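Local coordinates for putative lipoprotein (Bacteroides thetaiotaomicron, PDB 4Q1Z), which is of unknown function but is a two-domain protein of the DUF4876 family, probably membrane-tethered as a lipoprotein, at residues Phe225-Pro230 and Ala249-Ile254; Ser195-Gln200 and Pro384-Asn389. All coordinates share one frame; numbering follows the deposited sequence.

Interaction 1 (Phe225-Pro230 and Ala249-Ile254)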
ATOM      1  N   PHE A 225      -8.042  -4.384 -14.960  1.00 44.97           N
ATOM      2  CA  PHE A 225      -7.503  -3.562 -16.041  1.00 44.15           C
ATOM      3  C   PHE A 225      -8.060  -4.064 -17.378  1.00 51.44           C
ATOM      4  O   PHE A 225      -7.301  -4.604 -18.190  1.00 52.99           O
ATOM      5  CB  PHE A 225      -5.974  -3.628 -16.040  1.00 44.70           C
ATOM      6  CG  PHE A 225      -5.292  -3.067 -14.823  1.00 45.29           C
ATOM      7  CD1 PHE A 225      -5.159  -1.691 -14.653  1.00 46.54           C
ATOM      8  CD2 PHE A 225      -4.683  -3.909 -13.898  1.00 47.38           C
ATOM      9  CE1 PHE A 225      -4.482  -1.164 -13.545  1.00 47.04           C
ATOM     10  CE2 PHE A 225      -3.983  -3.381 -12.795  1.00 49.73           C
ATOM     11  CZ  PHE A 225      -3.900  -2.007 -12.624  1.00 46.96           C
ATOM     12  N   ASN A 226      -9.383  -3.941 -17.591  1.00 47.41           N
ATOM     13  CA  ASN A 226     -10.010  -4.414 -18.826  1.00 48.15           C
ATOM     14  C   ASN A 226      -9.564  -3.568 -20.054  1.00 53.98           C
ATOM     15  O   ASN A 226      -9.513  -2.344 -19.988  1.00 55.80           O
ATOM     16  CB  ASN A 226     -11.529  -4.402 -18.677  1.00 46.40           C
ATOM     17  CG  ASN A 226     -12.312  -4.829 -19.877  1.00 64.25           C
ATOM     18  OD1 ASN A 226     -11.961  -5.764 -20.597  1.00 65.58           O
ATOM     19  ND2 ASN A 226     -13.437  -4.177 -20.085  1.00 59.60           N
HETATM   20  N   MSE A 227      -9.218  -4.234 -21.158  1.00 47.17           N
HETATM   21  CA  MSE A 227      -8.807  -3.558 -22.387  1.00 43.67           C
HETATM   22  C   MSE A 227      -9.621  -4.111 -23.570  1.00 53.28           C
HETATM   23  O   MSE A 227      -9.255  -3.926 -24.744  1.00 54.09           O
HETATM   24  CB  MSE A 227      -7.289  -3.700 -22.617  1.00 42.14           C
HETATM   25  CG  MSE A 227      -6.474  -3.025 -21.520  1.00 43.30           C
HETATM   26 SE   MSE A 227      -4.600  -2.901 -21.870  0.75 43.97          SE
HETATM   27  CE  MSE A 227      -4.615  -1.486 -23.202  1.00 41.61           C
ATOM     28  N   ASN A 228     -10.731  -4.787 -23.225  1.00 52.10           N
ATOM     29  CA  ASN A 228     -11.725  -5.399 -24.112  1.00 54.28           C
ATOM     30  C   ASN A 228     -11.075  -6.355 -25.098  1.00 59.84           C
ATOM     31  O   ASN A 228     -11.194  -6.208 -26.318  1.00 60.22           O
ATOM     32  CB  ASN A 228     -12.599  -4.340 -24.812  1.00 55.30           C
ATOM     33  CG  ASN A 228     -13.248  -3.379 -23.829  1.00 68.92           C
ATOM     34  OD1 ASN A 228     -14.078  -3.769 -22.980  1.00 57.99           O
ATOM     35  ND2 ASN A 228     -12.808  -2.120 -23.866  1.00 56.25           N
ATOM     36  N   ASN A 229     -10.365  -7.340 -24.529  1.00 56.39           N
ATOM     37  CA  ASN A 229      -9.757  -8.442 -25.249  1.00 56.31           C
ATOM     38  C   ASN A 229     -10.914  -9.363 -25.687  1.00 59.73           C
ATOM     39  O   ASN A 229     -11.724  -9.730 -24.837  1.00 58.98           O
ATOM     40  CB  ASN A 229      -8.730  -9.167 -24.359  1.00 55.71           C
ATOM     41  CG  ASN A 229      -7.901 -10.189 -25.098  1.00 63.21           C
ATOM     42  OD1 ASN A 229      -8.410 -11.029 -25.859  1.00 54.09           O
ATOM     43  ND2 ASN A 229      -6.594 -10.110 -24.917  1.00 54.60           N
ATOM     44  N   PRO A 230     -11.070  -9.688 -27.001  1.00 56.45           N
ATOM     45  CA  PRO A 230     -12.239 -10.491 -27.428  1.00 56.55           C
ATOM     46  C   PRO A 230     -12.309 -11.891 -26.838  1.00 61.09           C
ATOM     47  O   PRO A 230     -13.408 -12.433 -26.676  1.00 63.90           O
ATOM     48  CB  PRO A 230     -12.069 -10.603 -28.952  1.00 58.19           C
ATOM     49  CG  PRO A 230     -11.109  -9.576 -29.333  1.00 61.48           C
ATOM     50  CD  PRO A 230     -10.236  -9.292 -28.156  1.00 56.36           C
ATOM     51  N   ALA A 249      -4.373   9.457 -24.297  1.00 53.18           N
ATOM     52  CA  ALA A 249      -5.413   9.056 -23.342  1.00 52.40           C
ATOM     53  C   ALA A 249      -6.014   7.683 -23.697  1.00 55.63           C
ATOM     54  O   ALA A 249      -6.487   6.969 -22.816  1.00 54.68           O
ATOM     55  CB  ALA A 249      -6.511  10.103 -23.317  1.00 53.75           C
ATOM     56  N   GLU A 250      -6.000   7.333 -24.992  1.00 53.33           N
ATOM     57  CA  GLU A 250      -6.514   6.072 -25.546  1.00 52.66           C
ATOM     58  C   GLU A 250      -5.662   4.899 -25.119  1.00 53.57           C
ATOM     59  O   GLU A 250      -4.440   5.043 -24.948  1.00 54.11           O
ATOM     60  CB  GLU A 250      -6.571   6.107 -27.093  1.00 54.94           C
ATOM     61  CG  GLU A 250      -7.479   7.174 -27.675  1.00 66.98           C
ATOM     62  CD  GLU A 250      -6.908   8.579 -27.649  1.00 94.70           C
ATOM     63  OE1 GLU A 250      -5.695   8.734 -27.926  1.00 82.99           O
ATOM     64  OE2 GLU A 250      -7.663   9.518 -27.303  1.00 95.80           O
HETATM   65  N   MSE A 251      -6.309   3.724 -25.005  1.00 47.07           N
HETATM   66  CA  MSE A 251      -5.697   2.453 -24.624  1.00 45.42           C
HETATM   67  C   MSE A 251      -4.726   1.947 -25.685  1.00 55.12           C
HETATM   68  O   MSE A 251      -3.686   1.369 -25.343  1.00 55.39           O
HETATM   69  CB  MSE A 251      -6.765   1.402 -24.373  1.00 46.39           C
HETATM   70  CG  MSE A 251      -7.618   1.706 -23.174  1.00 51.42           C
HETATM   71 SE   MSE A 251      -8.814   0.233 -22.814  0.75 57.02          SE
HETATM   72  CE  MSE A 251      -9.373   0.792 -21.114  1.00 53.69           C
ATOM     73  N   GLY A 252      -5.075   2.148 -26.952  1.00 54.90           N
ATOM     74  CA  GLY A 252      -4.231   1.713 -28.058  1.00 55.47           C
ATOM     75  C   GLY A 252      -4.408   0.266 -28.453  1.00 61.30           C
ATOM     76  O   GLY A 252      -5.398  -0.385 -28.100  1.00 61.22           O
ATOM     77  N   SER A 253      -3.414  -0.246 -29.172  1.00 60.00           N
ATOM     78  CA  SER A 253      -3.422  -1.562 -29.799  1.00 60.52           C
ATOM     79  C   SER A 253      -3.149  -2.746 -28.854  1.00 62.17           C
ATOM     80  O   SER A 253      -3.638  -3.843 -29.142  1.00 62.42           O
ATOM     81  CB  SER A 253      -2.421  -1.589 -30.952  1.00 65.44           C
ATOM     82  OG  SER A 253      -1.105  -1.316 -30.495  1.00 80.76           O
ATOM     83  N   ILE A 254      -2.368  -2.550 -27.769  1.00 56.84           N
ATOM     84  CA  ILE A 254      -2.018  -3.631 -26.834  1.00 55.56           C
ATOM     85  C   ILE A 254      -3.319  -4.278 -26.279  1.00 56.67           C
ATOM     86  O   ILE A 254      -4.237  -3.555 -25.874  1.00 55.28           O
ATOM     87  CB  ILE A 254      -1.050  -3.137 -25.722  1.00 58.21           C
ATOM     88  CG1 ILE A 254       0.157  -2.330 -26.304  1.00 58.38           C
ATOM     89  CG2 ILE A 254      -0.573  -4.270 -24.789  1.00 58.48           C
ATOM     90  CD1 ILE A 254       1.285  -3.078 -27.046  1.00 57.56           C
TER
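Met227 and Met251, both selenomethionines in this crystal, reach past each other across the contact, and each sets its terminal methyl against a backbone carbonyl of the opposing loop. Their apolar contact is between CE of Met227 and CB of Met251, 3.8 Å apart, while SE of Met251 lies 3.8 Å from CA of Met227. Chain shape separates the two. Met227 bends at its last torsion (chi3 74°), which turns its methyl across toward CB of Met251; Met251 runs extended beyond CG (chi3 168°), which carries its methyl across to the main chain at Asn226. Trp179 on strand 177-180 touches both side chains.

The second kind of contact is methyl against carbonyl oxygen. CE of Met251 approaches Asn226 O at 3.3 Å, and CE of Met227 comes within 3.4 Å of Ile254 O and 3.7 Å of Met251 O. The last of these oxygens also accepts a hydrogen bond from Arg177.

Both loops extend from the large mixed sheet of the chain, one entering strand 238-245 and the other leaving it, so the two selenomethionines join the loops that precede and follow a single strand.

Polar bonds shape the first loop from within. Asn226 forms an Asx turn, its OD1 accepting from Asn228 N at 3.1 Å, with the donor well above the carbonyl plane. A return bond of 3.0 Å links ND2 of Asn226 to OD1 of Asn228, again from above the acceptor's plane. That same ND2 is also bonded to Asp239, a residue of strand 238-245.

Interaction 2 (Ser195-Gln200 and Pro384-Asn389); sequences SCIISQ and PVMRRN
Strand 195-199 passes the irregular segment 384-389 most closely at Ile197 and Met386, whose CA atoms are 7.8 Å apart. The strand lies inside the large mixed beta-sheet, between strands 223-224 and 131-136, and the segment that follows one of the sheet's two edge strands, 378-382, folds over its face. Ile197 carries the contact through one atom: CG1 stands beside the backbone N (chi1 -54°), and CD1 is directed between two side chains. It meets CE of Met386, a selenomethionine, at 3.7 Å, and it sits over the centre of one face of the Arg387 guanidinium, 3.7 Å above the plane. Glu222 joins the same parts, forming a salt bridge with NH2 of Arg387 and accepting a hydrogen bond from the backbone N of Ile197. Glu133 likewise spans the contact, bonded to Ser195 OG and Arg387 N. With an alanine at Arg387, Glu222 would probably be left without its charged mate and CD1 of Ile197 without the flat group it covers. The NE of Arg387 donates to a water at 2.7 Å, and that water reaches Ser195 O at 2.8 Å through a weak bond.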
ATOM      1  N   SER A 195      -8.710  -4.568   1.917  1.00 55.42           N
ATOM      2  CA  SER A 195      -7.871  -4.621   0.723  1.00 53.14           C
ATOM      3  C   SER A 195      -8.685  -4.331  -0.536  1.00 54.48           C
ATOM      4  O   SER A 195      -9.880  -4.617  -0.590  1.00 52.08           O
ATOM      5  CB  SER A 195      -7.223  -6.001   0.569  1.00 54.85           C
ATOM      6  OG  SER A 195      -6.057  -6.209   1.344  1.00 62.42           O
ATOM      7  N   CYS A 196      -8.015  -3.776  -1.545  1.00 51.49           N
ATOM      8  CA  CYS A 196      -8.504  -3.638  -2.907  1.00 50.58           C
ATOM      9  C   CYS A 196      -7.557  -4.415  -3.814  1.00 52.38           C
ATOM     10  O   CYS A 196      -6.352  -4.125  -3.846  1.00 50.42           O
ATOM     11  CB  CYS A 196      -8.645  -2.192  -3.361  1.00 50.11           C
ATOM     12  SG  CYS A 196      -9.324  -2.028  -5.034  1.00 54.09           S
ATOM     13  N   ILE A 197      -8.090  -5.435  -4.494  1.00 47.74           N
ATOM     14  CA  ILE A 197      -7.321  -6.216  -5.448  1.00 46.81           C
ATOM     15  C   ILE A 197      -7.687  -5.716  -6.843  1.00 49.69           C
ATOM     16  O   ILE A 197      -8.862  -5.484  -7.141  1.00 49.23           O
ATOM     17  CB  ILE A 197      -7.529  -7.765  -5.303  1.00 51.03           C
ATOM     18  CG1 ILE A 197      -7.253  -8.253  -3.857  1.00 51.38           C
ATOM     19  CG2 ILE A 197      -6.708  -8.563  -6.350  1.00 51.64           C
ATOM     20  CD1 ILE A 197      -7.840  -9.546  -3.518  1.00 53.31           C
ATOM     21  N   ILE A 198      -6.658  -5.532  -7.678  1.00 45.42           N
ATOM     22  CA  ILE A 198      -6.759  -5.181  -9.088  1.00 43.86           C
ATOM     23  C   ILE A 198      -6.084  -6.311  -9.836  1.00 47.10           C
ATOM     24  O   ILE A 198      -4.935  -6.633  -9.543  1.00 46.04           O
ATOM     25  CB  ILE A 198      -6.178  -3.785  -9.472  1.00 45.07           C
ATOM     26  CG1 ILE A 198      -6.431  -2.715  -8.391  1.00 44.92           C
ATOM     27  CG2 ILE A 198      -6.729  -3.359 -10.815  1.00 44.60           C
ATOM     28  CD1 ILE A 198      -5.421  -1.595  -8.400  1.00 49.61           C
ATOM     29  N   SER A 199      -6.814  -6.946 -10.750  1.00 44.98           N
ATOM     30  CA  SER A 199      -6.324  -8.029 -11.596  1.00 44.53           C
ATOM     31  C   SER A 199      -6.164  -7.543 -13.024  1.00 48.34           C
ATOM     32  O   SER A 199      -6.878  -6.634 -13.437  1.00 48.64           O
ATOM     33  CB  SER A 199      -7.293  -9.205 -11.566  1.00 47.86           C
ATOM     34  OG  SER A 199      -7.050 -10.088 -10.485  1.00 52.86           O
ATOM     35  N   GLN A 200      -5.236  -8.134 -13.781  1.00 45.23           N
ATOM     36  CA  GLN A 200      -5.083  -7.843 -15.210  1.00 45.06           C
ATOM     37  C   GLN A 200      -6.381  -8.297 -15.901  1.00 50.57           C
ATOM     38  O   GLN A 200      -6.972  -7.551 -16.675  1.00 50.46           O
ATOM     39  CB  GLN A 200      -3.849  -8.584 -15.784  1.00 45.54           C
ATOM     40  CG  GLN A 200      -3.741  -8.512 -17.292  1.00 50.82           C
ATOM     41  CD  GLN A 200      -2.948  -9.638 -17.909  1.00 65.51           C
ATOM     42  OE1 GLN A 200      -3.473 -10.412 -18.712  1.00 66.66           O
ATOM     43  NE2 GLN A 200      -1.650  -9.704 -17.630  1.00 51.94           N
ATOM     44  N   PRO A 384       1.234 -17.212  -4.354  1.00 53.33           N
ATOM     45  CA  PRO A 384       0.269 -16.095  -4.284  1.00 51.55           C
ATOM     46  C   PRO A 384      -1.023 -16.464  -3.586  1.00 54.29           C
ATOM     47  O   PRO A 384      -1.533 -17.574  -3.764  1.00 54.63           O
ATOM     48  CB  PRO A 384       0.036 -15.745  -5.752  1.00 52.29           C
ATOM     49  CG  PRO A 384       1.295 -16.157  -6.402  1.00 55.83           C
ATOM     50  CD  PRO A 384       1.645 -17.443  -5.752  1.00 52.74           C
ATOM     51  N   VAL A 385      -1.479 -15.556  -2.708  1.00 49.45           N
ATOM     52  CA  VAL A 385      -2.728 -15.678  -1.948  1.00 49.41           C
ATOM     53  C   VAL A 385      -3.454 -14.348  -2.036  1.00 53.94           C
ATOM     54  O   VAL A 385      -2.818 -13.304  -1.913  1.00 51.78           O
ATOM     55  CB  VAL A 385      -2.514 -16.134  -0.467  1.00 52.72           C
ATOM     56  CG1 VAL A 385      -3.803 -16.030   0.347  1.00 52.60           C
ATOM     57  CG2 VAL A 385      -1.964 -17.563  -0.395  1.00 53.07           C
HETATM   58  N   MSE A 386      -4.783 -14.384  -2.261  1.00 52.93           N
HETATM   59  CA  MSE A 386      -5.623 -13.181  -2.275  1.00 51.05           C
HETATM   60  C   MSE A 386      -6.259 -12.982  -0.895  1.00 59.53           C
HETATM   61  O   MSE A 386      -6.876 -13.920  -0.363  1.00 61.91           O
HETATM   62  CB  MSE A 386      -6.691 -13.270  -3.355  1.00 51.75           C
HETATM   63  CG  MSE A 386      -6.219 -12.739  -4.692  1.00 55.06           C
HETATM   64 SE   MSE A 386      -7.397 -13.366  -6.075  0.75 61.35          SE
HETATM   65  CE  MSE A 386      -8.957 -12.257  -5.840  1.00 58.29           C
ATOM     66  N   ARG A 387      -6.096 -11.763  -0.313  1.00 55.16           N
ATOM     67  CA  ARG A 387      -6.607 -11.375   1.004  1.00 55.30           C
ATOM     68  C   ARG A 387      -5.940 -12.252   2.104  1.00 60.06           C
ATOM     69  O   ARG A 387      -6.600 -12.775   3.007  1.00 61.38           O
ATOM     70  CB  ARG A 387      -8.157 -11.422   1.052  1.00 56.84           C
ATOM     71  CG  ARG A 387      -8.823 -10.380   0.150  1.00 64.01           C
ATOM     72  CD  ARG A 387     -10.327 -10.536   0.085  1.00 64.48           C
ATOM     73  NE  ARG A 387     -10.870  -9.822  -1.070  1.00 67.38           N
ATOM     74  CZ  ARG A 387     -11.281 -10.397  -2.195  1.00 67.51           C
ATOM     75  NH1 ARG A 387     -11.280 -11.717  -2.311  1.00 48.39           N
ATOM     76  NH2 ARG A 387     -11.732  -9.657  -3.200  1.00 48.47           N
ATOM     77  N   ARG A 388      -4.607 -12.394   2.016  1.00 55.63           N
ATOM     78  CA  ARG A 388      -3.802 -13.144   2.980  1.00 56.05           C
ATOM     79  C   ARG A 388      -3.881 -12.449   4.348  1.00 60.49           C
ATOM     80  O   ARG A 388      -4.072 -11.229   4.395  1.00 60.03           O
ATOM     81  CB  ARG A 388      -2.336 -13.246   2.491  1.00 54.49           C
ATOM     82  CG  ARG A 388      -1.481 -14.262   3.255  1.00 55.82           C
ATOM     83  CD  ARG A 388       0.004 -14.064   3.050  1.00 47.74           C
ATOM     84  NE  ARG A 388       0.387 -14.205   1.646  1.00 55.80           N
ATOM     85  CZ  ARG A 388       0.765 -15.342   1.072  1.00 68.68           C
ATOM     86  NH1 ARG A 388       0.816 -16.469   1.777  1.00 62.61           N
ATOM     87  NH2 ARG A 388       1.100 -15.364  -0.209  1.00 46.03           N
ATOM     88  N   ASN A 389      -3.751 -13.232   5.448  1.00 57.83           N
ATOM     89  CA  ASN A 389      -3.807 -12.789   6.854  1.00 57.64           C
ATOM     90  C   ASN A 389      -5.097 -12.023   7.150  1.00 62.59           C
ATOM     91  O   ASN A 389      -5.051 -10.968   7.789  1.00 63.53           O
ATOM     92  CB  ASN A 389      -2.590 -11.925   7.267  1.00 51.93           C
ATOM     93  CG  ASN A 389      -1.255 -12.374   6.766  1.00 66.49           C
ATOM     94  OD1 ASN A 389      -0.908 -13.557   6.800  1.00 56.07           O
ATOM     95  ND2 ASN A 389      -0.450 -11.414   6.340  1.00 63.86           N
TER
HETATM   96  O   HOH W   1      -9.746  -7.326  -1.059  1.00 46.13           O

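Interaction 1 is nested within the long chain loop closed by interaction 2, and although their centres are about 22 Å apart the two meet directly. Phe225, at the start of segment 225-230, probably hydrogen-bonds through its N to Ser199 O at 3.0 Å, continuing the parallel pairing of strands 223-224 and 195-199 one residue past the former. Its ring also packs on the strand, with CE2 3.4 Å from CG2 of Ile198. Strand 195-199 thus sends Ile197 toward segment 384-389 and the next residue, Ile198, to the ring of Phe225. Interaction 1 lies farther out, about 25 Å from the chain's centre against 12 Å for interaction 2. With the function unknown, neither contact can be assigned to an active site.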